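Local atomic coordinates of cytochrome P450 (Picrophilus torridus, PDB entry 2RFB), a protein that binds heme b and, as a member of the cytochrome P450 family, probably acts as a monooxygenase. Residues Y74-I86 with E97-I110. Numbering follows the deposited sequence.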
loop_
_atom_site.group_PDB
_atom_site.type_symbol
_atom_site.label_atom_id
_atom_site.label_comp_id
_atom_site.label_asym_id
_atom_site.label_seq_id
_atom_site.Cartn_x
_atom_site.Cartn_y
_atom_site.Cartn_z
ATOM N N TYR A 74 -11.688 -14.150 1.932
ATOM C CA TYR A 74 -11.537 -13.731 0.529
ATOM C C TYR A 74 -10.535 -14.561 -0.263
ATOM O O TYR A 74 -10.306 -14.284 -1.438
ATOM C CB TYR A 74 -11.192 -12.219 0.406
ATOM C CG TYR A 74 -12.334 -11.354 0.853
ATOM C CD1 TYR A 74 -12.328 -10.755 2.120
ATOM C CD2 TYR A 74 -13.454 -11.196 0.040
ATOM C CE1 TYR A 74 -13.399 -9.988 2.552
ATOM C CE2 TYR A 74 -14.525 -10.433 0.452
ATOM C CZ TYR A 74 -14.496 -9.828 1.708
ATOM O OH TYR A 74 -15.597 -9.091 2.117
ATOM N N LYS A 75 -9.939 -15.574 0.355
ATOM C CA LYS A 75 -8.935 -16.380 -0.354
ATOM C C LYS A 75 -9.439 -16.999 -1.697
ATOM O O LYS A 75 -8.798 -16.842 -2.750
ATOM C CB LYS A 75 -8.339 -17.444 0.583
ATOM C CG LYS A 75 -7.297 -18.376 -0.054
ATOM C CD LYS A 75 -7.161 -19.663 0.762
ATOM C CE LYS A 75 -7.351 -20.907 -0.127
ATOM N NZ LYS A 75 -7.875 -22.082 0.634
ATOM N N ASP A 76 -10.574 -17.683 -1.689
ATOM C CA ASP A 76 -11.015 -18.321 -2.936
ATOM C C ASP A 76 -11.327 -17.279 -4.036
ATOM O O ASP A 76 -10.971 -17.465 -5.223
ATOM C CB ASP A 76 -12.168 -19.305 -2.705
ATOM C CG ASP A 76 -11.743 -20.537 -1.874
ATOM O OD1 ASP A 76 -10.835 -20.452 -1.031
ATOM O OD2 ASP A 76 -12.322 -21.622 -2.048
ATOM N N PHE A 77 -11.964 -16.182 -3.634
ATOM C CA PHE A 77 -12.193 -15.102 -4.561
ATOM C C PHE A 77 -10.892 -14.545 -5.173
ATOM O O PHE A 77 -10.853 -14.258 -6.384
ATOM C CB PHE A 77 -13.037 -13.992 -3.942
ATOM C CG PHE A 77 -13.246 -12.821 -4.863
ATOM C CD1 PHE A 77 -14.148 -12.899 -5.925
ATOM C CD2 PHE A 77 -12.526 -11.662 -4.705
ATOM C CE1 PHE A 77 -14.337 -11.816 -6.818
ATOM C CE2 PHE A 77 -12.712 -10.580 -5.601
ATOM C CZ PHE A 77 -13.623 -10.665 -6.643
ATOM N N ILE A 78 -9.834 -14.411 -4.372
ATOM C CA ILE A 78 -8.571 -13.875 -4.890
ATOM C C ILE A 78 -7.886 -14.879 -5.818
ATOM O O ILE A 78 -7.397 -14.510 -6.889
ATOM C CB ILE A 78 -7.639 -13.348 -3.768
ATOM C CG1 ILE A 78 -8.293 -12.212 -2.988
ATOM C CG2 ILE A 78 -6.311 -12.876 -4.316
ATOM C CD1 ILE A 78 -7.710 -12.098 -1.654
ATOM N N GLU A 79 -7.896 -16.146 -5.441
ATOM C CA GLU A 79 -7.452 -17.228 -6.318
ATOM C C GLU A 79 -8.203 -17.253 -7.645
ATOM O O GLU A 79 -7.585 -17.301 -8.697
ATOM C CB GLU A 79 -7.667 -18.574 -5.635
ATOM C CG GLU A 79 -6.468 -19.162 -4.958
ATOM C CD GLU A 79 -6.847 -20.168 -3.858
ATOM O OE1 GLU A 79 -7.763 -21.021 -4.041
ATOM O OE2 GLU A 79 -6.217 -20.099 -2.788
ATOM N N GLU A 80 -9.535 -17.263 -7.591
ATOM C CA GLU A 80 -10.360 -17.180 -8.802
ATOM C C GLU A 80 -9.939 -15.966 -9.628
ATOM O O GLU A 80 -9.620 -16.097 -10.797
ATOM C CB GLU A 80 -11.876 -17.101 -8.479
ATOM C CG GLU A 80 -12.772 -16.743 -9.724
ATOM C CD GLU A 80 -14.237 -16.345 -9.386
ATOM O OE1 GLU A 80 -15.149 -17.036 -9.906
ATOM O OE2 GLU A 80 -14.476 -15.356 -8.625
ATOM N N THR A 81 -9.906 -14.789 -9.013
ATOM C CA THR A 81 -9.555 -13.599 -9.769
ATOM C C THR A 81 -8.148 -13.682 -10.386
ATOM O O THR A 81 -7.940 -13.414 -11.594
ATOM C CB THR A 81 -9.677 -12.354 -8.905
ATOM O OG1 THR A 81 -11.002 -12.305 -8.390
ATOM C CG2 THR A 81 -9.419 -11.129 -9.717
ATOM N N SER A 82 -7.186 -14.062 -9.559
ATOM C CA SER A 82 -5.814 -14.062 -10.009
ATOM C C SER A 82 -5.691 -15.017 -11.177
ATOM O O SER A 82 -5.017 -14.712 -12.173
ATOM C CB SER A 82 -4.881 -14.416 -8.864
ATOM O OG SER A 82 -3.602 -14.708 -9.353
ATOM N N ASN A 83 -6.407 -16.140 -11.104
ATOM C CA ASN A 83 -6.297 -17.135 -12.138
ATOM C C ASN A 83 -6.910 -16.648 -13.422
ATOM O O ASN A 83 -6.327 -16.837 -14.483
ATOM C CB ASN A 83 -6.860 -18.487 -11.702
ATOM C CG ASN A 83 -6.766 -19.534 -12.804
ATOM O OD1 ASN A 83 -7.779 -20.030 -13.272
ATOM N ND2 ASN A 83 -5.547 -19.825 -13.258
ATOM N N ASP A 84 -8.068 -16.003 -13.337
ATOM C CA ASP A 84 -8.737 -15.430 -14.519
ATOM C C ASP A 84 -7.819 -14.489 -15.329
ATOM O O ASP A 84 -7.801 -14.549 -16.562
ATOM C CB ASP A 84 -9.981 -14.648 -14.097
ATOM C CG ASP A 84 -11.209 -15.514 -13.936
ATOM O OD1 ASP A 84 -12.254 -14.937 -13.558
ATOM O OD2 ASP A 84 -11.161 -16.746 -14.190
ATOM N N LEU A 85 -7.057 -13.640 -14.629
ATOM C CA LEU A 85 -6.197 -12.637 -15.251
ATOM C C LEU A 85 -4.838 -13.119 -15.721
ATOM O O LEU A 85 -4.252 -12.511 -16.620
ATOM C CB LEU A 85 -5.906 -11.536 -14.252
ATOM C CG LEU A 85 -7.069 -10.726 -13.741
ATOM C CD1 LEU A 85 -6.485 -9.959 -12.583
ATOM C CD2 LEU A 85 -7.654 -9.825 -14.894
ATOM N N ILE A 86 -4.297 -14.137 -15.053
ATOM C CA ILE A 86 -2.997 -14.717 -15.413
ATOM C C ILE A 86 -3.123 -15.690 -16.608
ATOM O O ILE A 86 -2.129 -15.942 -17.304
ATOM C CB ILE A 86 -2.391 -15.456 -14.170
ATOM C CG1 ILE A 86 -0.866 -15.592 -14.248
ATOM C CG2 ILE A 86 -3.038 -16.879 -13.963
ATOM C CD1 ILE A 86 -0.074 -14.365 -14.089
ATOM N N GLU A 97 -2.118 -5.456 -17.197
ATOM C CA GLU A 97 -3.048 -6.554 -17.478
ATOM C C GLU A 97 -3.154 -7.547 -16.330
ATOM O O GLU A 97 -4.051 -8.369 -16.318
ATOM C CB GLU A 97 -2.677 -7.295 -18.758
ATOM C CG GLU A 97 -2.706 -6.411 -19.967
ATOM C CD GLU A 97 -4.056 -5.693 -20.184
ATOM O OE1 GLU A 97 -5.111 -6.400 -20.225
ATOM O OE2 GLU A 97 -4.045 -4.426 -20.345
ATOM N N TYR A 98 -2.241 -7.490 -15.374
ATOM C CA TYR A 98 -2.371 -8.372 -14.257
ATOM C C TYR A 98 -2.211 -7.594 -12.966
ATOM O O TYR A 98 -3.066 -7.594 -12.128
ATOM C CB TYR A 98 -1.347 -9.516 -14.322
ATOM C CG TYR A 98 -1.474 -10.435 -13.095
ATOM C CD1 TYR A 98 -2.414 -11.484 -13.058
ATOM C CD2 TYR A 98 -0.682 -10.226 -11.971
ATOM C CE1 TYR A 98 -2.530 -12.305 -11.898
ATOM C CE2 TYR A 98 -0.772 -11.021 -10.876
ATOM C CZ TYR A 98 -1.682 -12.056 -10.836
ATOM O OH TYR A 98 -1.731 -12.793 -9.693
ATOM N N ALA A 99 -1.094 -6.913 -12.805
ATOM C CA ALA A 99 -0.778 -6.320 -11.506
ATOM C C ALA A 99 -1.687 -5.127 -11.076
ATOM O O ALA A 99 -1.969 -4.989 -9.898
ATOM C CB ALA A 99 0.741 -5.987 -11.417
ATOM N N VAL A 100 -2.156 -4.297 -12.011
ATOM C CA VAL A 100 -3.147 -3.237 -11.705
ATOM C C VAL A 100 -4.554 -3.814 -11.519
ATOM O O VAL A 100 -5.347 -3.298 -10.748
ATOM C CB VAL A 100 -3.193 -2.152 -12.838
ATOM C CG1 VAL A 100 -4.596 -1.413 -12.970
ATOM C CG2 VAL A 100 -2.070 -1.164 -12.699
ATOM N N ARG A 101 -4.895 -4.865 -12.247
ATOM C CA ARG A 101 -6.300 -5.279 -12.277
ATOM C C ARG A 101 -6.695 -6.107 -11.061
ATOM O O ARG A 101 -7.896 -6.175 -10.675
ATOM C CB ARG A 101 -6.631 -6.048 -13.565
ATOM C CG ARG A 101 -6.423 -5.264 -14.868
ATOM C CD ARG A 101 -7.541 -5.593 -15.882
ATOM N NE ARG A 101 -7.105 -6.372 -17.034
ATOM C CZ ARG A 101 -7.869 -7.240 -17.723
ATOM N NH1 ARG A 101 -9.131 -7.497 -17.375
ATOM N NH2 ARG A 101 -7.351 -7.877 -18.760
ATOM N N LEU A 102 -5.699 -6.768 -10.494
ATOM C CA LEU A 102 -5.927 -7.712 -9.426
ATOM C C LEU A 102 -6.414 -6.968 -8.182
ATOM O O LEU A 102 -7.514 -7.218 -7.727
ATOM C CB LEU A 102 -4.674 -8.579 -9.156
ATOM C CG LEU A 102 -4.716 -9.451 -7.887
ATOM C CD1 LEU A 102 -5.539 -10.715 -8.093
ATOM C CD2 LEU A 102 -3.318 -9.829 -7.430
ATOM N N PRO A 103 -5.615 -6.042 -7.637
ATOM C CA PRO A 103 -6.000 -5.293 -6.419
ATOM C C PRO A 103 -7.293 -4.489 -6.595
ATOM O O PRO A 103 -8.075 -4.372 -5.655
ATOM C CB PRO A 103 -4.808 -4.363 -6.193
ATOM C CG PRO A 103 -4.200 -4.201 -7.617
ATOM C CD PRO A 103 -4.274 -5.638 -8.098
ATOM N N VAL A 104 -7.574 -3.997 -7.797
ATOM C CA VAL A 104 -8.812 -3.275 -7.993
ATOM C C VAL A 104 -10.049 -4.163 -7.992
ATOM O O VAL A 104 -11.114 -3.712 -7.623
ATOM C CB VAL A 104 -8.759 -2.289 -9.237
ATOM C CG1 VAL A 104 -8.803 -3.004 -10.550
ATOM C CG2 VAL A 104 -9.899 -1.288 -9.162
ATOM N N ASN A 105 -9.937 -5.415 -8.434
ATOM C CA ASN A 105 -11.062 -6.371 -8.316
ATOM C C ASN A 105 -11.303 -6.769 -6.870
ATOM O O ASN A 105 -12.435 -6.844 -6.421
ATOM C CB ASN A 105 -10.791 -7.610 -9.125
ATOM C CG ASN A 105 -11.303 -7.497 -10.571
ATOM O OD1 ASN A 105 -12.488 -7.686 -10.830
ATOM N ND2 ASN A 105 -10.412 -7.224 -11.507
ATOM N N ILE A 106 -10.219 -6.996 -6.125
ATOM C CA ILE A 106 -10.332 -7.525 -4.788
ATOM C C ILE A 106 -10.960 -6.460 -3.904
ATOM O O ILE A 106 -11.881 -6.751 -3.116
ATOM C CB ILE A 106 -8.930 -7.924 -4.198
ATOM C CG1 ILE A 106 -8.246 -8.990 -5.057
ATOM C CG2 ILE A 106 -9.064 -8.431 -2.770
ATOM C CD1 ILE A 106 -9.226 -10.008 -5.619
ATOM N N ILE A 107 -10.483 -5.228 -4.059
ATOM C CA ILE A 107 -10.960 -4.150 -3.242
ATOM C C ILE A 107 -12.427 -3.806 -3.528
ATOM O O ILE A 107 -13.209 -3.560 -2.598
ATOM C CB ILE A 107 -9.965 -2.969 -3.269
ATOM C CG1 ILE A 107 -9.495 -2.667 -1.846
ATOM C CG2 ILE A 107 -10.498 -1.757 -3.966
ATOM C CD1 ILE A 107 -10.410 -1.822 -1.075
ATOM N N SER A 108 -12.857 -3.860 -4.782
ATOM C CA SER A 108 -14.274 -3.676 -5.009
ATOM C C SER A 108 -15.136 -4.766 -4.348
ATOM O O SER A 108 -16.307 -4.509 -3.963
ATOM C CB SER A 108 -14.569 -3.627 -6.484
ATOM O OG SER A 108 -14.548 -4.928 -7.040
ATOM N N LYS A 109 -14.599 -5.985 -4.234
ATOM C CA LYS A 109 -15.380 -7.054 -3.600
ATOM C C LYS A 109 -15.528 -6.775 -2.118
ATOM O O LYS A 109 -16.620 -6.861 -1.586
ATOM C CB LYS A 109 -14.756 -8.436 -3.789
ATOM C CG LYS A 109 -15.360 -9.526 -2.893
ATOM C CD LYS A 109 -16.501 -10.343 -3.523
ATOM C CE LYS A 109 -16.948 -11.365 -2.459
ATOM N NZ LYS A 109 -17.764 -12.542 -2.894
ATOM N N ILE A 110 -14.410 -6.463 -1.473
ATOM C CA ILE A 110 -14.390 -6.088 -0.079
ATOM C C ILE A 110 -15.253 -4.849 0.141
ATOM O O ILE A 110 -16.022 -4.820 1.084
ATOM C CB ILE A 110 -12.919 -5.893 0.418
ATOM C CG1 ILE A 110 -12.224 -7.255 0.498
ATOM C CG2 ILE A 110 -12.856 -5.208 1.787
ATOM C CD1 ILE A 110 -10.715 -7.203 0.705
#
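Lys109 lays its aliphatic chain over the Phe77 ring, with CD 4.0 Å from the ring centroid and almost on the ring normal, a CH-pi contact. Its CG anti to the backbone N and a bend at chi2 (94°) carry the chain across that face, while Lys109 CG also reaches 3.6 Å from CE2 of Tyr74. On the opposite face of the Phe77 ring, Thr81 OG1 lies toward the rim, and the backbone O of Asn105 meets the ring edge in plane. Tyr74 receives Ile110 CG1 over the centre of one face, 3.6 Å from the centroid. Between these aromatic contacts and the middle of the interface, Ile106 CD1 fills the angle between Phe77 CE2 (3.5 Å) and Ile78 CG1. Leu102 is a knob seated among Ile78, Thr81, Ser82 and Leu85.

At the far end, Tyr98 brings the outer part of its ring up to helix 75-86: Ile86 CD1 covers one face, and Ser82 O approaches the edge in plane. A possible hydrogen bond between Tyr98 OH and Ser82 OG is doubtful, because the place of Ser82 OG is unsure. Leu85 CD2 rests over the Arg101 guanidinium, which is also tied to Glu97 by a salt bridge.

In the second shell, Thr81 OG1 donates to Phe77 O (2.8 Å), which also accepts Thr81 N from the other face of the carbonyl plane. Asn105 ND2 bonds to Arg101 O, tying back the side-chain amide, while Asn105 CB lies against Thr81 CG2. Behind the interface, helix 298-315 touches Tyr98, Ile106 and Ile110, and the side chain of Ile110 is about 7 Å from the bound heme; Leu102 and Pro103 touch helix 175-206. The axes of segments 75-86 and 101-110 approach to 9.9 Å at 147°, roughly antiparallel, consistent with the D-E pair of the D, E, I, L four-helix core of cytochromes P450.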